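Local coordinates for Exo-arabinanase (Penicillium chrysogenum, PDB 3A71), which probably cleaves alpha-1,5-linked L-arabinan from the chain ends, at residues 267-272 against 317-322. Residues are numbered along the deposited sequence; the frame is centred on the assembly and turned at random.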
ATOM      1  N   SER A 267      -3.547  -7.992  -4.627  1.00  4.47           N
ATOM      2  CA  SER A 267      -3.399  -6.747  -3.933  1.00  4.39           C
ATOM      3  C   SER A 267      -3.555  -6.818  -2.423  1.00  4.33           C
ATOM      4  O   SER A 267      -4.496  -6.290  -1.848  1.00  4.92           O
ATOM      5  CB  SER A 267      -4.380  -5.723  -4.476  1.00  5.20           C
ATOM      6  OG  SER A 267      -5.716  -5.986  -4.185  1.00  5.63           O
ATOM      7  N   PRO A 268      -2.575  -7.439  -1.755  1.00  4.30           N
ATOM      8  CA  PRO A 268      -2.677  -7.616  -0.320  1.00  4.48           C
ATOM      9  C   PRO A 268      -2.366  -6.371   0.460  1.00  3.92           C
ATOM     10  O   PRO A 268      -1.655  -5.465   0.027  1.00  5.03           O
ATOM     11  CB  PRO A 268      -1.594  -8.679  -0.045  1.00  5.17           C
ATOM     12  CG  PRO A 268      -0.523  -8.362  -1.076  1.00  5.35           C
ATOM     13  CD  PRO A 268      -1.314  -8.014  -2.304  1.00  5.37           C
ATOM     14  N   TYR A 269      -2.817  -6.382   1.711  1.00  4.42           N
ATOM     15  CA  TYR A 269      -2.353  -5.433   2.703  1.00  4.18           C
ATOM     16  C   TYR A 269      -2.210  -6.211   4.002  1.00  4.59           C
ATOM     17  O   TYR A 269      -3.038  -7.054   4.304  1.00  6.49           O
ATOM     18  CB  TYR A 269      -3.323  -4.209   2.866  1.00  4.92           C
ATOM     19  CG  TYR A 269      -2.558  -2.961   3.270  1.00  4.52           C
ATOM     20  CD1 TYR A 269      -2.194  -2.048   2.296  1.00  5.10           C
ATOM     21  CD2 TYR A 269      -2.124  -2.721   4.555  1.00  4.38           C
ATOM     22  CE1 TYR A 269      -1.466  -0.917   2.572  1.00  5.44           C
ATOM     23  CE2 TYR A 269      -1.378  -1.612   4.856  1.00  4.66           C
ATOM     24  CZ  TYR A 269      -1.047  -0.720   3.887  1.00  4.76           C
ATOM     25  OH  TYR A 269      -0.315   0.421   4.130  1.00  5.72           O
ATOM     26  N   ALA A 270      -1.172  -5.919   4.782  1.00  4.46           N
ATOM     27  CA  ALA A 270      -0.915  -6.612   6.057  1.00  4.43           C
ATOM     28  C   ALA A 270      -0.550  -5.588   7.110  1.00  4.18           C
ATOM     29  O   ALA A 270       0.191  -4.641   6.853  1.00  5.07           O
ATOM     30  CB  ALA A 270       0.263  -7.593   5.907  1.00  5.37           C
ATOM     31  N   VAL A 271      -1.033  -5.856   8.330  1.00  4.33           N
ATOM     32  CA  VAL A 271      -0.737  -5.097   9.532  1.00  4.34           C
ATOM     33  C   VAL A 271      -0.615  -6.062  10.705  1.00  4.43           C
ATOM     34  O   VAL A 271      -0.936  -7.247  10.579  1.00  4.74           O
ATOM     35  CB  VAL A 271      -1.818  -4.047   9.823  1.00  4.55           C
ATOM     36  CG1 VAL A 271      -1.868  -3.005   8.756  1.00  4.87           C
ATOM     37  CG2 VAL A 271      -3.188  -4.715  10.037  1.00  5.21           C
ATOM     38  N   TRP A 272      -0.142  -5.543  11.809  1.00  4.83           N
ATOM     39  CA  TRP A 272       0.013  -6.320  13.044  1.00  4.87           C
ATOM     40  C   TRP A 272      -0.502  -5.497  14.210  1.00  4.88           C
ATOM     41  O   TRP A 272      -0.201  -4.324  14.333  1.00  5.57           O
ATOM     42  CB  TRP A 272       1.484  -6.772  13.219  1.00  5.64           C
ATOM     43  CG  TRP A 272       1.669  -7.499  14.555  1.00  5.63           C
ATOM     44  CD1 TRP A 272       1.534  -8.818  14.800  1.00  5.77           C
ATOM     45  CD2 TRP A 272       2.027  -6.889  15.810  1.00  6.09           C
ATOM     46  NE1 TRP A 272       1.756  -9.080  16.129  1.00  6.34           N
ATOM     47  CE2 TRP A 272       2.075  -7.934  16.766  1.00  6.14           C
ATOM     48  CE3 TRP A 272       2.322  -5.610  16.205  1.00  6.93           C
ATOM     49  CZ2 TRP A 272       2.388  -7.696  18.099  1.00  7.13           C
ATOM     50  CZ3 TRP A 272       2.642  -5.363  17.545  1.00  7.83           C
ATOM     51  CH2 TRP A 272       2.683  -6.417  18.471  1.00  8.12           C
ATOM     52  N   ALA A 317      -6.959  -1.013   2.085  1.00  4.33           N
ATOM     53  CA  ALA A 317      -5.903  -0.657   3.051  1.00  4.53           C
ATOM     54  C   ALA A 317      -6.337  -0.901   4.466  1.00  4.62           C
ATOM     55  O   ALA A 317      -7.450  -0.588   4.874  1.00  7.68           O
ATOM     56  CB  ALA A 317      -5.497   0.805   2.837  1.00  4.83           C
ATOM     57  N   LEU A 318      -5.414  -1.402   5.286  1.00  4.55           N
ATOM     58  CA  LEU A 318      -5.613  -1.665   6.683  1.00  4.32           C
ATOM     59  C   LEU A 318      -4.693  -0.813   7.533  1.00  4.50           C
ATOM     60  O   LEU A 318      -3.551  -0.549   7.146  1.00  5.55           O
ATOM     61  CB  LEU A 318      -5.267  -3.124   7.023  1.00  4.68           C
ATOM     62  CG  LEU A 318      -6.054  -4.188   6.260  1.00  4.85           C
ATOM     63  CD1 LEU A 318      -5.595  -5.565   6.706  1.00  5.97           C
ATOM     64  CD2 LEU A 318      -7.535  -4.011   6.455  1.00  6.21           C
ATOM     65  N   ARG A 319      -5.131  -0.449   8.726  1.00  4.70           N
ATOM     66  CA  ARG A 319      -4.277   0.220   9.664  1.00  4.70           C
ATOM     67  C   ARG A 319      -4.717  -0.101  11.090  1.00  4.41           C
ATOM     68  O   ARG A 319      -5.866   0.080  11.452  1.00  5.45           O
ATOM     69  CB  ARG A 319      -4.220   1.724   9.480  1.00  5.33           C
ATOM     70  CG  ARG A 319      -3.270   2.423  10.418  1.00  6.20           C
ATOM     71  CD  ARG A 319      -2.911   3.823   9.997  1.00  7.29           C
ATOM     72  NE  ARG A 319      -2.169   3.829   8.733  1.00  5.62           N
ATOM     73  CZ  ARG A 319      -0.893   3.495   8.581  1.00  6.03           C
ATOM     74  NH1 ARG A 319      -0.146   3.157   9.611  1.00  8.04           N
ATOM     75  NH2 ARG A 319      -0.368   3.527   7.383  1.00  7.01           N
ATOM     76  N   VAL A 320      -3.771  -0.556  11.894  1.00  4.65           N
ATOM     77  CA  VAL A 320      -3.980  -0.721  13.337  1.00  4.41           C
ATOM     78  C   VAL A 320      -3.727   0.637  13.975  1.00  4.68           C
ATOM     79  O   VAL A 320      -2.602   1.142  13.973  1.00  6.18           O
ATOM     80  CB  VAL A 320      -3.076  -1.793  13.942  1.00  5.02           C
ATOM     81  CG1 VAL A 320      -3.253  -1.847  15.451  1.00  5.96           C
ATOM     82  CG2 VAL A 320      -3.409  -3.158  13.316  1.00  6.23           C
ATOM     83  N   LEU A 321      -4.766   1.250  14.499  1.00  5.52           N
ATOM     84  CA  LEU A 321      -4.599   2.536  15.184  1.00  5.67           C
ATOM     85  C   LEU A 321      -3.861   2.320  16.485  1.00  5.28           C
ATOM     86  O   LEU A 321      -3.898   1.254  17.102  1.00  6.56           O
ATOM     87  CB  LEU A 321      -5.942   3.186  15.413  1.00  6.71           C
ATOM     88  CG  LEU A 321      -6.796   3.441  14.152  1.00  7.11           C
ATOM     89  CD1 LEU A 321      -8.060   4.160  14.542  1.00  9.49           C
ATOM     90  CD2 LEU A 321      -6.004   4.181  13.104  1.00 10.29           C
ATOM     91  N   SER A 322      -3.157   3.350  16.944  1.00  5.30           N
ATOM     92  CA  SER A 322      -2.353   3.231  18.132  1.00  5.67           C
ATOM     93  C   SER A 322      -3.149   3.156  19.425  1.00  5.26           C
ATOM     94  O   SER A 322      -2.668   2.627  20.419  1.00  5.96           O
ATOM     95  CB  SER A 322      -1.350   4.390  18.185  1.00  6.64           C
ATOM     96  OG  SER A 322      -1.991   5.608  18.173  1.00  6.76           O
TER
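The phenol ring of Y269 lies against the backbone of A317 and L318: one face carries CA of A317, 4.0 Å above the ring plane and displaced toward the rim, together with the peptide N of L318. Along the same ring, CE2 comes within 3.3 Å of L318 O, and CD2 meets CB of L318 at 4.0 Å. Y269 OH lies obliquely off the guanidinium of R319, 4.5 Å from NH2, too long for a bond; R319 pairs elsewhere, NH1 in a salt bridge to E29 and NE in a hydrogen bond to N28. Six four-stranded antiparallel sheets make this a six-bladed beta-propeller, as in sialidases. Here the first strand of one blade, 269-273, faces its counterpart in the next, 317-320, the two running nearly parallel (6°) with axes 6.4 Å apart, so that side chains fill the seam. Both methyls of V271 pack on L318 CB, the two side chains crossing at about a right angle. A chi1 of -65° turns V271 CG1 anti to the carbonyl carbon and onto L318 O, 3.4 Å away, whereas CG2 also meets CG2 of V320 at 3.6 Å. At the far end, the V320 CG2 methyl also rests on the carbonyl oxygen of W272, whose indole NE1 is hydrogen-bonded to N279 O.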